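Local coordinates for N-acetyltransferase domain-containing protein (Pyrococcus horikoshii, PDB 1WWZ), which is of unknown function but binds acetyl-coenzyme A and is probably an acyltransferase of the GNAT family, at residues Lys5-Lys10 / Phe57-Val62; Lys51-Gly56 / Val71-Trp76; Val67-Cys72 / Glu90-Lys95. One frame throughout, in Å; residues are numbered along the deposited sequence.

Interaction 1 (Lys5-Lys10 / Phe57-Val62); sequences KIEKLK and FFVAKV
Leu9 and Lys8 meet the two aromatic rings of Phe57-Val62 obliquely, and beyond these segments Phe57 lies nearly parallel to the ring of Phe69 while Phe58 meets Phe113 edge-to-face. The strands pair antiparallel at the outer margin of the GNAT sheet, where 5-8 is an outermost strand of the chain. Leu9 runs beside Phe57, pointing the same way, with its CD2 3.7 Å from Phe57 CD2 in an off-centre CH-pi contact. Lys8 instead lays its aliphatic chain across Phe58, bringing CG to 3.3 Å from CE1 of that ring, and carries NZ on to a salt bridge with Asp55. A long, greasy stem under a charged tip suits this margin. Backbone bonds join Lys5 with Lys61 and Glu7 with Val59 in both directions, and Leu9 N adds a nearly straight one to Phe57 O (2.8 Å). On the Glu7 side, a chi1 of 35° sets CG between the backbone N and carbonyl carbon, near Val59 CG2; the chain runs extended to CD, and OE1 makes a long salt bridge with Lys61 NZ (3.9 Å). An alanine in place of Glu7 would probably leave the Lys61 ammonium without this opposite charge, 5.7 Å from Lys5 NZ, itself hydrogen-bonded to Gly63 O. On the other face, the small Ala60 admits Ile6, whose CD1 rests 3.6 Å from Ala60 CB.

Interaction 2 (Lys51-Gly56 / Val71-Trp76); sequences KKASDG and VCDKDW
Asp55 and Lys74 reach across this contact to form a salt bridge, their side chains crossing at about a right angle. Lys74 starts in the crowded position, CG between the backbone N and the carbonyl carbon (chi1 66°), runs extended as far as CE and then bends, so that NZ comes to 3.0 Å from Asp55 OD2. The ammonium meets that oxygen from above the carboxylate plane, 35° out of it. Asp55 OD1 has a partner of its own in Lys8, and one carboxylate therefore serves two lysines, an arrangement likely to favour its charged form.

Between helix end and strand the packing is close, and small residues suit it. Ala53 CB points at the strand and sits 3.7 Å from Cys72 O, with Asp73 CG and Val71 CG1 beside it. Gly56 lies where any CB would run into Cys72 O; its own CA makes a CA-H...O contact with that oxygen at 3.2 Å. In return Gly56 O accepts from Cys72 N (2.7 Å), with the donor well above the carbonyl plane.

Lys52 begins toward Asp73 but folds back: CG is anti to the backbone N (chi1 -152°), 3.8 Å from Asp73 OD2 and at the edge of the Trp76 ring, while the bends that follow lead the chain away, its amine making a cation-pi contact with Trp48. Asp73 is held at both oxygens. OD2 bonds His89, and OD1 accepts a hydrogen bond from a water that also donates to Lys52 O. OD1 further accepts from Asp75 N, closing an Asx turn at the corner in strand 65-78, against which the C-terminal end of helix 38-53 packs in this GNAT fold.

Interaction 3 (Val67-Cys72 / Glu90-Lys95); sequences VGFIVC and EFVVDK. With ACO (acetyl coenzyme *a), chain C.
Ile70 lays its CD1 methyl over one face of the Phe91 ring, 3.8 Å above the plane and offset toward the rim. The opposite face is taken by acetyl-CoA, whose methyl CEP stands 3.5 Å above the ring centre, while Phe69 O lies in plane at the edge. Phe91 CG stands anti to the backbone N (chi1 178°), and the ring lies between Ile70 and the cofactor, a place that suits a flat apolar group. At the next pair on this face, Gly68 faces Val93 with the two CA atoms just 3.9 Å apart; a side chain on Gly68 would collide with Val93 CG2.

These strands form the antiparallel beta hairpin 65-78/83-93 at the middle of the GNAT sheet, with a classic beta bulge where Val67 and Gly68 both face Ala60. Phe69 and Val92 bond each other's backbones in both directions, Val67 O accepts from Asp94 N, and Glu90 O accepts from Val71 N. As in other GNAT proteins, the second strand holds the pantetheine arm through its backbone: Phe91 O accepts from N4P of acetyl-CoA and Val93 N donates to its O9P, each at 2.7 Å.

On the other face, Phe69 and Val92 lie side by side, pointing the same way. Val92 CG1 sits over a face of the Phe69 ring, 3.4 Å from CE2, while Glu90 CG approaches the ring obliquely. The bend at chi2 (48°) turns the Glu90 chain back, and OE2 accepts from Phe91 N as well as bonding Tyr28 OH. The same OE2 is 3.6 Å from the acetyl oxygen O of acetyl-CoA.

In the fold
Strands 57-62 and 65-78, neighbours in one sheet, tie the contacts together. Interaction 3 is buried near the centre of the chain, its side chains mostly apolar apart from the buried Glu90, and the backbone of its second strand binds the cofactor. Interaction 1 is partly buried: its aromatic and aliphatic groups turn toward the helices, but lysines and a glutamate line its outer margin. Interaction 2 is likewise partly buried, yet joins a helix end to a strand and relies on an ion pair, a water and small residues. Asp55 and Lys8 link interactions 1 and 2 by a salt bridge, interactions 1 and 3 share backbone bonds at Ala60, and interactions 2 and 3 share Val71 and Cys72.

Interaction 1 (Lys5-Lys10 / Phe57-Val62)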
loop_
_atom_site.group_PDB
_atom_site.type_symbol
_atom_site.label_atom_id
_atom_site.label_comp_id
_atom_site.label_asym_id
_atom_site.label_seq_id
_atom_site.Cartn_x
_atom_site.Cartn_y
_atom_site.Cartn_z
ATOM N N LYS A 5 -8.801 2.925 8.519
ATOM C CA LYS A 5 -9.220 1.650 7.958
ATOM C C LYS A 5 -9.644 1.792 6.505
ATOM O O LYS A 5 -10.436 2.667 6.167
ATOM C CB LYS A 5 -10.395 1.081 8.759
ATOM C CG LYS A 5 -10.152 0.978 10.255
ATOM C CD LYS A 5 -11.372 0.414 10.983
ATOM C CE LYS A 5 -12.609 1.296 10.805
ATOM N NZ LYS A 5 -12.437 2.663 11.380
ATOM N N ILE A 6 -9.107 0.933 5.649
ATOM C CA ILE A 6 -9.474 0.948 4.243
ATOM C C ILE A 6 -10.356 -0.273 4.009
ATOM O O ILE A 6 -9.974 -1.395 4.336
ATOM C CB ILE A 6 -8.241 0.855 3.315
ATOM C CG1 ILE A 6 -7.251 1.983 3.629
ATOM C CG2 ILE A 6 -8.687 0.937 1.861
ATOM C CD1 ILE A 6 -7.810 3.379 3.435
ATOM N N GLU A 7 -11.543 -0.055 3.458
ATOM C CA GLU A 7 -12.455 -1.164 3.199
ATOM C C GLU A 7 -13.337 -0.929 1.985
ATOM O O GLU A 7 -13.541 0.207 1.563
ATOM C CB GLU A 7 -13.328 -1.422 4.433
ATOM C CG GLU A 7 -13.707 -0.169 5.209
ATOM C CD GLU A 7 -14.615 -0.464 6.394
ATOM O OE1 GLU A 7 -15.851 -0.509 6.205
ATOM O OE2 GLU A 7 -14.089 -0.661 7.512
ATOM N N LYS A 8 -13.844 -2.015 1.412
ATOM C CA LYS A 8 -14.727 -1.913 0.262
ATOM C C LYS A 8 -16.085 -1.436 0.738
ATOM O O LYS A 8 -16.597 -1.908 1.753
ATOM C CB LYS A 8 -14.901 -3.270 -0.422
ATOM C CG LYS A 8 -13.896 -3.570 -1.508
ATOM C CD LYS A 8 -14.333 -4.784 -2.307
ATOM C CE LYS A 8 -13.384 -5.075 -3.447
ATOM N NZ LYS A 8 -13.881 -6.195 -4.286
ATOM N N LEU A 9 -16.660 -0.486 0.017
ATOM C CA LEU A 9 -17.975 0.017 0.369
ATOM C C LEU A 9 -18.956 -1.100 0.022
ATOM O O LEU A 9 -19.137 -1.425 -1.149
ATOM C CB LEU A 9 -18.296 1.266 -0.447
ATOM C CG LEU A 9 -19.650 1.918 -0.168
ATOM C CD1 LEU A 9 -19.733 2.306 1.301
ATOM C CD2 LEU A 9 -19.820 3.136 -1.067
ATOM N N LYS A 10 -19.576 -1.691 1.039
ATOM C CA LYS A 10 -20.518 -2.786 0.829
ATOM C C LYS A 10 -21.806 -2.371 0.136
ATOM O O LYS A 10 -22.344 -3.116 -0.686
ATOM C CB LYS A 10 -20.870 -3.443 2.165
ATOM C CG LYS A 10 -19.706 -4.150 2.822
ATOM C CD LYS A 10 -20.145 -4.914 4.059
ATOM C CE LYS A 10 -18.931 -5.476 4.771
ATOM N NZ LYS A 10 -17.964 -6.031 3.779
ATOM N N PHE A 57 -14.916 0.092 -5.191
ATOM C CA PHE A 57 -15.204 1.327 -4.472
ATOM C C PHE A 57 -14.649 1.167 -3.057
ATOM O O PHE A 57 -15.246 0.490 -2.219
ATOM C CB PHE A 57 -16.722 1.541 -4.437
ATOM C CG PHE A 57 -17.140 2.983 -4.403
ATOM C CD1 PHE A 57 -17.825 3.539 -5.479
ATOM C CD2 PHE A 57 -16.883 3.772 -3.291
ATOM C CE1 PHE A 57 -18.253 4.866 -5.444
ATOM C CE2 PHE A 57 -17.304 5.101 -3.245
ATOM C CZ PHE A 57 -17.993 5.647 -4.326
ATOM N N PHE A 58 -13.495 1.778 -2.802
ATOM C CA PHE A 58 -12.840 1.695 -1.500
ATOM C C PHE A 58 -12.971 2.991 -0.719
ATOM O O PHE A 58 -12.846 4.076 -1.280
ATOM C CB PHE A 58 -11.351 1.384 -1.680
ATOM C CG PHE A 58 -11.080 -0.003 -2.164
ATOM C CD1 PHE A 58 -11.043 -1.066 -1.270
ATOM C CD2 PHE A 58 -10.892 -0.255 -3.520
ATOM C CE1 PHE A 58 -10.824 -2.363 -1.718
ATOM C CE2 PHE A 58 -10.673 -1.548 -3.980
ATOM C CZ PHE A 58 -10.639 -2.606 -3.076
ATOM N N VAL A 59 -13.216 2.875 0.581
ATOM C CA VAL A 59 -13.328 4.054 1.425
ATOM C C VAL A 59 -12.324 4.001 2.567
ATOM O O VAL A 59 -11.990 2.925 3.065
ATOM C CB VAL A 59 -14.745 4.202 2.027
ATOM C CG1 VAL A 59 -15.760 4.458 0.916
ATOM C CG2 VAL A 59 -15.110 2.954 2.820
ATOM N N ALA A 60 -11.822 5.171 2.950
ATOM C CA ALA A 60 -10.887 5.283 4.060
ATOM C C ALA A 60 -11.744 5.763 5.220
ATOM O O ALA A 60 -12.522 6.707 5.073
ATOM C CB ALA A 60 -9.796 6.308 3.748
ATOM N N LYS A 61 -11.618 5.108 6.367
ATOM C CA LYS A 61 -12.412 5.495 7.518
ATOM C C LYS A 61 -11.595 5.694 8.781
ATOM O O LYS A 61 -10.608 5.000 9.027
ATOM C CB LYS A 61 -13.505 4.454 7.775
ATOM C CG LYS A 61 -14.517 4.329 6.646
ATOM C CD LYS A 61 -15.524 3.221 6.910
ATOM C CE LYS A 61 -16.357 3.494 8.153
ATOM N NZ LYS A 61 -17.321 2.389 8.421
ATOM N N VAL A 62 -12.012 6.678 9.565
ATOM C CA VAL A 62 -11.384 6.985 10.839
ATOM C C VAL A 62 -12.579 7.002 11.774
ATOM O O VAL A 62 -13.279 8.007 11.885
ATOM C CB VAL A 62 -10.712 8.369 10.829
ATOM C CG1 VAL A 62 -10.098 8.653 12.189
ATOM C CG2 VAL A 62 -9.650 8.421 9.744
#

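Interaction 2 (Lys51-Gly56 / Val71-Trp76)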
loop_
_atom_site.group_PDB
_atom_site.type_symbol
_atom_site.label_atom_id
_atom_site.label_comp_id
_atom_site.label_asym_id
_atom_site.label_seq_id
_atom_site.Cartn_x
_atom_site.Cartn_y
_atom_site.Cartn_z
ATOM N N LYS A 51 -22.492 2.449 -9.871
ATOM C CA LYS A 51 -23.125 1.533 -10.803
ATOM C C LYS A 51 -22.101 0.890 -11.732
ATOM O O LYS A 51 -22.187 -0.295 -12.045
ATOM C CB LYS A 51 -24.193 2.266 -11.620
ATOM C CG LYS A 51 -25.022 1.348 -12.496
ATOM C CD LYS A 51 -26.163 2.101 -13.151
ATOM C CE LYS A 51 -26.933 1.206 -14.111
ATOM N NZ LYS A 51 -27.848 2.005 -14.976
ATOM N N LYS A 52 -21.110 1.674 -12.138
ATOM C CA LYS A 52 -20.080 1.201 -13.050
ATOM C C LYS A 52 -18.981 0.356 -12.412
ATOM O O LYS A 52 -18.487 -0.591 -13.034
ATOM C CB LYS A 52 -19.430 2.401 -13.743
ATOM C CG LYS A 52 -18.878 2.105 -15.122
ATOM C CD LYS A 52 -20.004 1.781 -16.093
ATOM C CE LYS A 52 -21.047 2.894 -16.110
ATOM N NZ LYS A 52 -22.386 2.448 -15.617
ATOM N N ALA A 53 -18.601 0.680 -11.178
ATOM C CA ALA A 53 -17.508 -0.042 -10.528
ATOM C C ALA A 53 -17.611 -0.226 -9.013
ATOM O O ALA A 53 -16.631 -0.025 -8.288
ATOM C CB ALA A 53 -16.186 0.651 -10.873
ATOM N N SER A 54 -18.782 -0.628 -8.534
ATOM C CA SER A 54 -18.977 -0.834 -7.105
ATOM C C SER A 54 -17.957 -1.812 -6.522
ATOM O O SER A 54 -17.519 -1.657 -5.382
ATOM C CB SER A 54 -20.393 -1.352 -6.841
ATOM O OG SER A 54 -20.663 -2.501 -7.623
ATOM N N ASP A 55 -17.572 -2.809 -7.312
ATOM C CA ASP A 55 -16.616 -3.815 -6.863
ATOM C C ASP A 55 -15.254 -3.241 -6.472
ATOM O O ASP A 55 -14.490 -3.891 -5.766
ATOM C CB ASP A 55 -16.435 -4.880 -7.951
ATOM C CG ASP A 55 -15.565 -6.036 -7.496
ATOM O OD1 ASP A 55 -15.816 -6.574 -6.396
ATOM O OD2 ASP A 55 -14.635 -6.413 -8.241
ATOM N N GLY A 56 -14.951 -2.026 -6.924
ATOM C CA GLY A 56 -13.670 -1.418 -6.599
ATOM C C GLY A 56 -13.814 -0.073 -5.913
ATOM O O GLY A 56 -12.954 0.798 -6.036
ATOM N N VAL A 71 -12.335 5.148 -6.469
ATOM C CA VAL A 71 -13.161 4.267 -7.286
ATOM C C VAL A 71 -12.278 3.597 -8.321
ATOM O O VAL A 71 -11.756 4.258 -9.213
ATOM C CB VAL A 71 -14.268 5.073 -7.987
ATOM C CG1 VAL A 71 -15.126 4.158 -8.850
ATOM C CG2 VAL A 71 -15.121 5.778 -6.937
ATOM N N CYS A 72 -12.123 2.284 -8.182
ATOM C CA CYS A 72 -11.272 1.486 -9.063
ATOM C C CYS A 72 -12.106 0.594 -9.977
ATOM O O CYS A 72 -12.895 -0.220 -9.505
ATOM C CB CYS A 72 -10.341 0.630 -8.207
ATOM S SG CYS A 72 -9.668 1.527 -6.778
ATOM N N ASP A 73 -11.915 0.743 -11.283
ATOM C CA ASP A 73 -12.666 -0.027 -12.272
ATOM C C ASP A 73 -11.770 -1.048 -12.968
ATOM O O ASP A 73 -10.905 -0.676 -13.752
ATOM C CB ASP A 73 -13.249 0.928 -13.318
ATOM C CG ASP A 73 -14.356 0.295 -14.142
ATOM O OD1 ASP A 73 -14.347 -0.942 -14.311
ATOM O OD2 ASP A 73 -15.229 1.045 -14.629
ATOM N N LYS A 74 -11.991 -2.332 -12.699
ATOM C CA LYS A 74 -11.179 -3.379 -13.317
ATOM C C LYS A 74 -11.670 -3.701 -14.726
ATOM O O LYS A 74 -11.050 -4.488 -15.439
ATOM C CB LYS A 74 -11.226 -4.654 -12.465
ATOM C CG LYS A 74 -12.603 -5.307 -12.408
ATOM C CD LYS A 74 -12.581 -6.600 -11.605
ATOM C CE LYS A 74 -13.893 -7.368 -11.744
ATOM N NZ LYS A 74 -15.073 -6.597 -11.247
ATOM N N ASP A 75 -12.775 -3.082 -15.127
ATOM C CA ASP A 75 -13.356 -3.348 -16.437
ATOM C C ASP A 75 -13.633 -2.087 -17.253
ATOM O O ASP A 75 -14.771 -1.817 -17.635
ATOM C CB ASP A 75 -14.641 -4.159 -16.241
ATOM C CG ASP A 75 -15.304 -4.536 -17.549
ATOM O OD1 ASP A 75 -14.587 -4.937 -18.487
ATOM O OD2 ASP A 75 -16.549 -4.444 -17.626
ATOM N N TRP A 76 -12.581 -1.325 -17.540
ATOM C CA TRP A 76 -12.732 -0.094 -18.301
ATOM C C TRP A 76 -12.140 -0.177 -19.703
ATOM O O TRP A 76 -10.970 -0.514 -19.882
ATOM C CB TRP A 76 -12.077 1.067 -17.551
ATOM C CG TRP A 76 -12.383 2.389 -18.159
ATOM C CD1 TRP A 76 -11.528 3.197 -18.853
ATOM C CD2 TRP A 76 -13.651 3.055 -18.151
ATOM N NE1 TRP A 76 -12.186 4.327 -19.278
ATOM C CE2 TRP A 76 -13.492 4.264 -18.861
ATOM C CE3 TRP A 76 -14.908 2.744 -17.614
ATOM C CZ2 TRP A 76 -14.544 5.170 -19.046
ATOM C CZ3 TRP A 76 -15.957 3.646 -17.800
ATOM C CH2 TRP A 76 -15.763 4.841 -18.511
HETATM O O HOH W 1 -16.358 -2.476 -13.327
#

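Interaction 3 (Val67-Cys72 / Glu90-Lys95)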
loop_
_atom_site.group_PDB
_atom_site.type_symbol
_atom_site.label_atom_id
_atom_site.label_comp_id
_atom_site.label_asym_id
_atom_site.label_seq_id
_atom_site.Cartn_x
_atom_site.Cartn_y
_atom_site.Cartn_z
ATOM N N VAL A 67 -13.642 9.323 5.396
ATOM C CA VAL A 67 -12.861 10.544 5.241
ATOM C C VAL A 67 -12.225 10.642 3.865
ATOM O O VAL A 67 -11.572 11.631 3.544
ATOM C CB VAL A 67 -11.749 10.642 6.308
ATOM C CG1 VAL A 67 -12.359 10.556 7.698
ATOM C CG2 VAL A 67 -10.724 9.545 6.100
ATOM N N GLY A 68 -12.418 9.606 3.055
ATOM C CA GLY A 68 -11.854 9.607 1.720
ATOM C C GLY A 68 -12.274 8.362 0.966
ATOM O O GLY A 68 -12.736 7.398 1.572
ATOM N N PHE A 69 -12.139 8.383 -0.355
ATOM C CA PHE A 69 -12.498 7.215 -1.142
ATOM C C PHE A 69 -11.858 7.228 -2.513
ATOM O O PHE A 69 -11.381 8.259 -2.987
ATOM C CB PHE A 69 -14.034 7.073 -1.244
ATOM C CG PHE A 69 -14.710 8.122 -2.089
ATOM C CD1 PHE A 69 -14.967 7.892 -3.438
ATOM C CD2 PHE A 69 -15.144 9.322 -1.524
ATOM C CE1 PHE A 69 -15.651 8.834 -4.212
ATOM C CE2 PHE A 69 -15.829 10.273 -2.288
ATOM C CZ PHE A 69 -16.083 10.029 -3.634
ATOM N N ILE A 70 -11.815 6.057 -3.130
ATOM C CA ILE A 70 -11.242 5.923 -4.457
ATOM C C ILE A 70 -12.097 4.899 -5.189
ATOM O O ILE A 70 -12.558 3.924 -4.593
ATOM C CB ILE A 70 -9.746 5.486 -4.384
ATOM C CG1 ILE A 70 -9.125 5.517 -5.781
ATOM C CG2 ILE A 70 -9.616 4.104 -3.741
ATOM C CD1 ILE A 70 -7.593 5.417 -5.768
ATOM N N VAL A 71 -12.335 5.148 -6.469
ATOM C CA VAL A 71 -13.161 4.267 -7.286
ATOM C C VAL A 71 -12.278 3.597 -8.321
ATOM O O VAL A 71 -11.756 4.258 -9.213
ATOM C CB VAL A 71 -14.268 5.073 -7.987
ATOM C CG1 VAL A 71 -15.126 4.158 -8.850
ATOM C CG2 VAL A 71 -15.121 5.778 -6.937
ATOM N N CYS A 72 -12.123 2.284 -8.182
ATOM C CA CYS A 72 -11.272 1.486 -9.063
ATOM C C CYS A 72 -12.106 0.594 -9.977
ATOM O O CYS A 72 -12.895 -0.220 -9.505
ATOM C CB CYS A 72 -10.341 0.630 -8.207
ATOM S SG CYS A 72 -9.668 1.527 -6.778
ATOM N N GLU A 90 -12.541 8.151 -9.596
ATOM C CA GLU A 90 -12.590 9.225 -8.619
ATOM C C GLU A 90 -11.619 8.913 -7.491
ATOM O O GLU A 90 -11.322 7.754 -7.225
ATOM C CB GLU A 90 -14.010 9.386 -8.072
ATOM C CG GLU A 90 -14.170 10.656 -7.257
ATOM C CD GLU A 90 -13.599 11.860 -7.979
ATOM O OE1 GLU A 90 -14.239 12.336 -8.940
ATOM O OE2 GLU A 90 -12.498 12.318 -7.601
ATOM N N PHE A 91 -11.136 9.955 -6.827
ATOM C CA PHE A 91 -10.156 9.790 -5.762
ATOM C C PHE A 91 -10.148 11.098 -4.985
ATOM O O PHE A 91 -9.714 12.127 -5.498
ATOM C CB PHE A 91 -8.799 9.523 -6.418
ATOM C CG PHE A 91 -7.655 9.384 -5.459
ATOM C CD1 PHE A 91 -7.847 8.909 -4.167
ATOM C CD2 PHE A 91 -6.360 9.666 -5.887
ATOM C CE1 PHE A 91 -6.762 8.713 -3.314
ATOM C CE2 PHE A 91 -5.267 9.472 -5.040
ATOM C CZ PHE A 91 -5.471 8.994 -3.753
ATOM N N VAL A 92 -10.634 11.067 -3.750
ATOM C CA VAL A 92 -10.689 12.296 -2.974
ATOM C C VAL A 92 -10.685 12.054 -1.473
ATOM O O VAL A 92 -11.234 11.068 -0.980
ATOM C CB VAL A 92 -11.945 13.119 -3.367
ATOM C CG1 VAL A 92 -13.202 12.292 -3.136
ATOM C CG2 VAL A 92 -12.006 14.420 -2.572
ATOM N N VAL A 93 -10.052 12.968 -0.753
ATOM C CA VAL A 93 -9.967 12.881 0.694
ATOM C C VAL A 93 -10.458 14.192 1.298
ATOM O O VAL A 93 -10.166 15.264 0.774
ATOM C CB VAL A 93 -8.514 12.629 1.141
ATOM C CG1 VAL A 93 -8.408 12.723 2.654
ATOM C CG2 VAL A 93 -8.057 11.259 0.659
ATOM N N ASP A 94 -11.219 14.095 2.383
ATOM C CA ASP A 94 -11.732 15.274 3.076
ATOM C C ASP A 94 -10.585 16.257 3.280
ATOM O O ASP A 94 -9.495 15.870 3.698
ATOM C CB ASP A 94 -12.318 14.865 4.426
ATOM C CG ASP A 94 -12.873 16.042 5.204
ATOM O OD1 ASP A 94 -12.088 16.937 5.581
ATOM O OD2 ASP A 94 -14.096 16.069 5.435
ATOM N N LYS A 95 -10.830 17.528 2.980
ATOM C CA LYS A 95 -9.804 18.556 3.110
ATOM C C LYS A 95 -9.107 18.530 4.469
ATOM O O LYS A 95 -7.885 18.654 4.551
ATOM C CB LYS A 95 -10.421 19.937 2.869
ATOM C CG LYS A 95 -9.442 21.102 2.960
ATOM C CD LYS A 95 -8.267 20.952 1.996
ATOM C CE LYS A 95 -8.711 20.915 0.538
ATOM N NZ LYS A 95 -9.408 22.163 0.113
HETATM N N1A ACO C . 1.311 19.233 -3.604
HETATM C C2A ACO C . 2.379 18.453 -3.776
HETATM N N3A ACO C . 2.429 17.099 -3.603
HETATM C C4A ACO C . 1.199 16.554 -3.201
HETATM C C5A ACO C . 0.052 17.294 -2.993
HETATM C C6A ACO C . 0.133 18.730 -3.210
HETATM N N6A ACO C . -0.917 19.536 -3.020
HETATM N N7A ACO C . -0.989 16.465 -2.590
HETATM C C8A ACO C . -0.460 15.272 -2.574
HETATM N N9A ACO C . 0.882 15.238 -2.942
HETATM C C1B ACO C . 1.790 14.107 -3.033
HETATM C C2B ACO C . 2.924 14.110 -1.994
HETATM O O2B ACO C . 4.026 13.384 -2.574
HETATM C C3B ACO C . 2.241 13.469 -0.756
HETATM O O3B ACO C . 3.293 12.865 0.022
HETATM P P3B ACO C . 4.104 13.551 1.229
HETATM O O7A ACO C . 4.799 14.709 0.580
HETATM O O8A ACO C . 5.035 12.531 1.687
HETATM O O9A ACO C . 3.103 13.945 2.245
HETATM C C4B ACO C . 1.362 12.418 -1.378
HETATM O O4B ACO C . 1.173 12.878 -2.746
HETATM C C5B ACO C . -0.044 12.330 -0.824
HETATM O O5B ACO C . -0.112 12.343 0.591
HETATM P P1A ACO C . -1.510 12.043 1.285
HETATM O O1A ACO C . -1.499 12.697 2.593
HETATM O O2A ACO C . -1.737 10.544 1.258
HETATM O O3A ACO C . -2.498 12.944 0.335
HETATM P P2A ACO C . -4.033 13.093 0.449
HETATM O O4A ACO C . -4.241 14.549 0.572
HETATM O O5A ACO C . -4.486 12.223 1.568
HETATM O O6A ACO C . -4.633 12.558 -0.883
HETATM C CBP ACO C . -5.635 13.555 -2.944
HETATM C CCP ACO C . -4.367 13.146 -2.233
HETATM C CDP ACO C . -5.208 14.041 -4.370
HETATM C CEP ACO C . -6.607 12.357 -3.023
HETATM C CAP ACO C . -6.300 14.717 -2.110
HETATM O OAP ACO C . -5.412 15.832 -2.072
HETATM C C9P ACO C . -7.653 15.245 -2.655
HETATM O O9P ACO C . -8.721 14.786 -2.271
HETATM N N8P ACO C . -7.586 16.243 -3.595
HETATM C C7P ACO C . -8.772 16.865 -4.235
HETATM C C6P ACO C . -9.489 15.953 -5.251
HETATM C C5P ACO C . -8.592 15.534 -6.389
HETATM O O5P ACO C . -7.878 16.375 -6.994
HETATM N N4P ACO C . -8.576 14.263 -6.758
HETATM C C3P ACO C . -7.874 13.494 -7.791
HETATM C C2P ACO C . -8.682 13.730 -9.071
HETATM S S1P ACO C . -7.866 12.728 -10.429
HETATM C C ACO C . -8.766 11.490 -10.429
HETATM O O ACO C . -9.816 11.228 -9.677
HETATM C CH3 ACO C . -8.688 10.132 -11.361
#